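Lymphotactin (PDB 2NYZ) probably acts as a chemokine that attracts lymphocytes but not monocytes or neutrophils, and that helps thymic dendritic cells gather in the medulla. Local coordinates at residues F39-K42 against R43-V47; C48-P51 against Q52-W55. All blocks are in the same frame, centred on the assembly; numbering follows the deposited sequence.

Contact 1 of 2, residues F39-K42 against R43-V47; sequences FITK and RGLKV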
loop_
_atom_site.group_PDB
_atom_site.type_symbol
_atom_site.label_atom_id
_atom_site.label_comp_id
_atom_site.label_asym_id
_atom_site.label_seq_id
_atom_site.Cartn_x
_atom_site.Cartn_y
_atom_site.Cartn_z
ATOM N N PHE D 39 6.199 26.834 24.557
ATOM C CA PHE D 39 5.161 27.849 24.661
ATOM C C PHE D 39 4.000 27.291 25.488
ATOM O O PHE D 39 3.719 26.093 25.454
ATOM C CB PHE D 39 4.655 28.241 23.272
ATOM C CG PHE D 39 5.670 28.951 22.433
ATOM C CD1 PHE D 39 6.151 30.201 22.808
ATOM C CD2 PHE D 39 6.133 28.383 21.256
ATOM C CE1 PHE D 39 7.076 30.875 22.019
ATOM C CE2 PHE D 39 7.056 29.047 20.461
ATOM C CZ PHE D 39 7.529 30.296 20.840
ATOM N N ILE D 40 3.337 28.154 26.243
ATOM C CA ILE D 40 2.195 27.735 27.036
ATOM C C ILE D 40 1.009 28.546 26.537
ATOM O O ILE D 40 0.888 29.719 26.871
ATOM C CB ILE D 40 2.411 28.030 28.519
ATOM C CG1 ILE D 40 3.646 27.266 29.021
ATOM C CG2 ILE D 40 1.175 27.640 29.305
ATOM C CD1 ILE D 40 3.977 27.500 30.493
ATOM N N THR D 41 0.147 27.931 25.732
ATOM C CA THR D 41 -1.010 28.632 25.188
ATOM C C THR D 41 -1.846 29.233 26.307
ATOM O O THR D 41 -1.760 28.808 27.462
ATOM C CB THR D 41 -1.906 27.704 24.348
ATOM O OG1 THR D 41 -2.700 26.887 25.216
ATOM C CG2 THR D 41 -1.051 26.818 23.451
ATOM N N LYS D 42 -2.666 30.214 25.955
ATOM C CA LYS D 42 -3.491 30.896 26.932
ATOM C C LYS D 42 -4.423 29.999 27.726
ATOM O O LYS D 42 -4.899 30.407 28.784
ATOM C CB LYS D 42 -4.276 32.026 26.259
ATOM C CG LYS D 42 -3.394 33.211 25.837
ATOM C CD LYS D 42 -4.201 34.326 25.187
ATOM C CE LYS D 42 -3.315 35.510 24.823
ATOM N NZ LYS D 42 -2.330 35.198 23.747
ATOM N N ARG D 43 -4.687 28.785 27.248
ATOM C CA ARG D 43 -5.564 27.900 28.011
ATOM C C ARG D 43 -4.826 26.745 28.694
ATOM O O ARG D 43 -5.458 25.851 29.262
ATOM C CB ARG D 43 -6.714 27.348 27.152
ATOM C CG ARG D 43 -7.926 26.933 28.013
ATOM C CD ARG D 43 -9.032 26.196 27.259
ATOM N NE ARG D 43 -9.747 27.025 26.290
ATOM C CZ ARG D 43 -9.299 27.320 25.071
ATOM N NH1 ARG D 43 -8.127 26.853 24.661
ATOM N NH2 ARG D 43 -10.025 28.074 24.254
ATOM N N GLY D 44 -3.496 26.748 28.637
ATOM C CA GLY D 44 -2.756 25.700 29.318
ATOM C C GLY D 44 -1.965 24.656 28.550
ATOM O O GLY D 44 -1.238 23.879 29.175
ATOM N N LEU D 45 -2.088 24.616 27.224
ATOM C CA LEU D 45 -1.353 23.636 26.428
ATOM C C LEU D 45 0.120 24.004 26.362
ATOM O O LEU D 45 0.472 25.177 26.388
ATOM C CB LEU D 45 -1.915 23.573 25.011
ATOM C CG LEU D 45 -3.403 23.221 24.899
ATOM C CD1 LEU D 45 -3.795 23.210 23.431
ATOM C CD2 LEU D 45 -3.689 21.870 25.543
ATOM N N LYS D 46 0.989 23.008 26.276
ATOM C CA LYS D 46 2.414 23.294 26.208
ATOM C C LYS D 46 3.019 22.762 24.925
ATOM O O LYS D 46 3.236 21.569 24.797
ATOM C CB LYS D 46 3.138 22.677 27.405
ATOM C CG LYS D 46 2.619 23.148 28.738
ATOM C CD LYS D 46 3.366 22.462 29.853
ATOM C CE LYS D 46 2.574 22.524 31.144
ATOM N NZ LYS D 46 3.041 21.495 32.114
ATOM N N VAL D 47 3.297 23.640 23.971
ATOM C CA VAL D 47 3.889 23.179 22.734
ATOM C C VAL D 47 5.368 23.540 22.694
ATOM O O VAL D 47 5.772 24.636 23.072
ATOM C CB VAL D 47 3.174 23.771 21.487
ATOM C CG1 VAL D 47 1.740 24.165 21.843
ATOM C CG2 VAL D 47 3.956 24.949 20.927
#

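Contact 2 of 2, residues C48-P51 against Q52-W55; sequences CADP and QATW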
loop_
_atom_site.group_PDB
_atom_site.type_symbol
_atom_site.label_atom_id
_atom_site.label_comp_id
_atom_site.label_asym_id
_atom_site.label_seq_id
_atom_site.Cartn_x
_atom_site.Cartn_y
_atom_site.Cartn_z
ATOM N N CYS D 48 6.167 22.587 22.244
ATOM C CA CYS D 48 7.596 22.759 22.123
ATOM C C CYS D 48 7.850 23.294 20.727
ATOM O O CYS D 48 7.147 22.937 19.781
ATOM C CB CYS D 48 8.304 21.417 22.268
ATOM S SG CYS D 48 7.883 20.436 23.747
ATOM N N ALA D 49 8.863 24.142 20.599
ATOM C CA ALA D 49 9.205 24.721 19.310
ATOM C C ALA D 49 10.711 24.845 19.179
ATOM O O ALA D 49 11.440 24.834 20.173
ATOM C CB ALA D 49 8.556 26.085 19.172
ATOM N N ASP D 50 11.172 24.955 17.941
ATOM C CA ASP D 50 12.590 25.112 17.652
ATOM C C ASP D 50 13.017 26.526 18.071
ATOM O O ASP D 50 12.441 27.516 17.613
ATOM C CB ASP D 50 12.824 24.916 16.150
ATOM C CG ASP D 50 14.277 25.048 15.764
ATOM O OD1 ASP D 50 14.567 25.124 14.550
ATOM O OD2 ASP D 50 15.131 25.070 16.675
ATOM N N PRO D 51 14.020 26.645 18.958
ATOM C CA PRO D 51 14.476 27.971 19.398
ATOM C C PRO D 51 15.234 28.674 18.277
ATOM O O PRO D 51 15.532 29.861 18.361
ATOM C CB PRO D 51 15.385 27.658 20.584
ATOM C CG PRO D 51 14.934 26.287 21.034
ATOM C CD PRO D 51 14.683 25.586 19.735
ATOM N N GLN D 52 15.542 27.911 17.233
ATOM C CA GLN D 52 16.261 28.406 16.064
ATOM C C GLN D 52 15.305 28.845 14.963
ATOM O O GLN D 52 15.705 29.533 14.031
ATOM C CB GLN D 52 17.174 27.311 15.506
ATOM C CG GLN D 52 18.303 26.896 16.429
ATOM C CD GLN D 52 19.307 28.004 16.638
ATOM O OE1 GLN D 52 18.993 29.043 17.220
ATOM N NE2 GLN D 52 20.526 27.791 16.154
ATOM N N ALA D 53 14.048 28.432 15.063
ATOM C CA ALA D 53 13.043 28.788 14.068
ATOM C C ALA D 53 12.768 30.289 14.093
ATOM O O ALA D 53 12.562 30.877 15.156
ATOM C CB ALA D 53 11.758 28.016 14.329
ATOM N N THR D 54 12.756 30.905 12.916
ATOM C CA THR D 54 12.518 32.336 12.837
ATOM C C THR D 54 11.218 32.737 13.509
ATOM O O THR D 54 11.215 33.633 14.352
ATOM C CB THR D 54 12.496 32.831 11.380
ATOM O OG1 THR D 54 13.794 32.665 10.794
ATOM C CG2 THR D 54 12.118 34.297 11.330
ATOM N N TRP D 55 10.117 32.078 13.157
ATOM C CA TRP D 55 8.829 32.426 13.759
ATOM C C TRP D 55 8.844 32.327 15.285
ATOM O O TRP D 55 8.187 33.112 15.962
ATOM C CB TRP D 55 7.683 31.568 13.183
ATOM C CG TRP D 55 7.691 30.114 13.585
ATOM C CD1 TRP D 55 8.298 29.076 12.929
ATOM C CD2 TRP D 55 7.081 29.547 14.750
ATOM N NE1 TRP D 55 8.102 27.902 13.616
ATOM C CE2 TRP D 55 7.357 28.163 14.738
ATOM C CE3 TRP D 55 6.323 30.074 15.805
ATOM C CZ2 TRP D 55 6.908 27.301 15.743
ATOM C CZ3 TRP D 55 5.876 29.216 16.806
ATOM C CH2 TRP D 55 6.170 27.845 16.764
#

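Contact 1 of 2, residues F39-K42 against R43-V47
The beta hairpin formed by strands 37-41 and 46-49 of the chemokine sheet is closed here by two pairs, F39 with V47 and I40 with K46, beyond which T41 stands opposite L45 where the turn begins. F39 and V47 make a hydrogen-bonded antiparallel pair: F39 N donates to V47 O at 2.7 Å, close to the carbonyl axis, and V47 N returns a bond to F39 O at 2.9 Å. T41 N then gives its hydrogen to L45 O (2.8 Å). In the non-hydrogen-bonded pair between them, I40 CA and K46 CA send C-H groups toward L45 O and F39 O respectively. The chain reverses in a type I turn from T41 to G44, where G44 N reaches T41 O at 2.9 Å from well above the carbonyl plane. G44 has a positive phi of 113°, at which a CB would press on the carbonyl oxygen of R43.

T41 works with both branches. A chi1 of 78° sets OG1 between the backbone N and the carbonyl carbon, and from there T41 OG1 accepts the hydrogen of L45 N at 3.1 Å. T41 CG2, anti to the carbonyl carbon, lies 3.7 Å from L45 CB and also reaches toward V47 CG1, so polar and apolar contacts meet on one residue. On the face that holds F39 and V47, V47 CG2 sits at the edge of the F39 ring, 4.1 Å from F39 CD2, while L19, V56 and V59 also pack on F39. I40 and K46 occupy the other face, and K42 NZ bonds I24 O on the neighbouring strand.

Backbone bonds thus fix the register, while the T41 hydroxyl adds a side-chain tie at the turn, giving L45 N an acceptor that the strand pairing does not supply.

Contact 2 of 2, residues C48-P51 against Q52-W55
D50 reaches forward over its own turn to Q52 and A53. Its chi1 of -179° puts CG opposite the backbone N, swinging the carboxylate along the chain, and D50 OD2 accepts the hydrogen of Q52 N at 2.9 Å in a fairly straight bond (159° at the hydrogen). The donor comes from above the carboxylate plane. Beside this bond D50 OD2 has Q52 CB as a neighbour at 3.2 Å, and the glutamine amide plane is steeply turned from the carboxylate. Q52 itself bends at chi2, which folds its chain back beside P51.

Side-chain and main-chain bonds are nested here: an Asx turn from D50 to Q52 lies inside a type I beta turn from D50 to A53, in which A53 N donates to D50 O at 3.2 Å from well above the carbonyl plane. The pair links the last strand of the chemokine sheet to the C-terminal helix 54-64, with A53 as N-cap. An alanine in place of D50 would probably leave Q52 N without its side-chain acceptor, and the turn resting on the main-chain bond from A53 N to the carbonyl of that residue. The methyl of A53 adds an apolar touch, A53 CB lying 3.7 Å from D50 CB.

At the start of the helix, W55 has a chi1 of 70°, with CG between the backbone N and the carbonyl carbon; the six-membered end of the indole thereby swings back toward the strand. W55 CH2 meets A49 CB at 3.8 Å, the methyl approaching the ring obliquely. R18 and L19 also pack on W55, and A49 rests on F39 of strand 37-41.

Contacts 1 and 2 follow one another along the chain and share strand 46-49, which leaves contact 1 as a hairpin partner and enters contact 2 as the lead-in to helix 54-64. Contact 1 is partly buried and is held mostly by regular backbone pairing between strands; contact 2 lies at the surface, where a carboxylate and a single turn bond organise a loop. The two meet in the core between sheet and helix: F39 CE2, on the ring, lies 3.6 Å from A49 CB and 3.8 Å from W55 CZ3. An aromatic residue of the central strand therefore joins the hairpin to the helix start, while the hairpin turn meets a neighbouring chain.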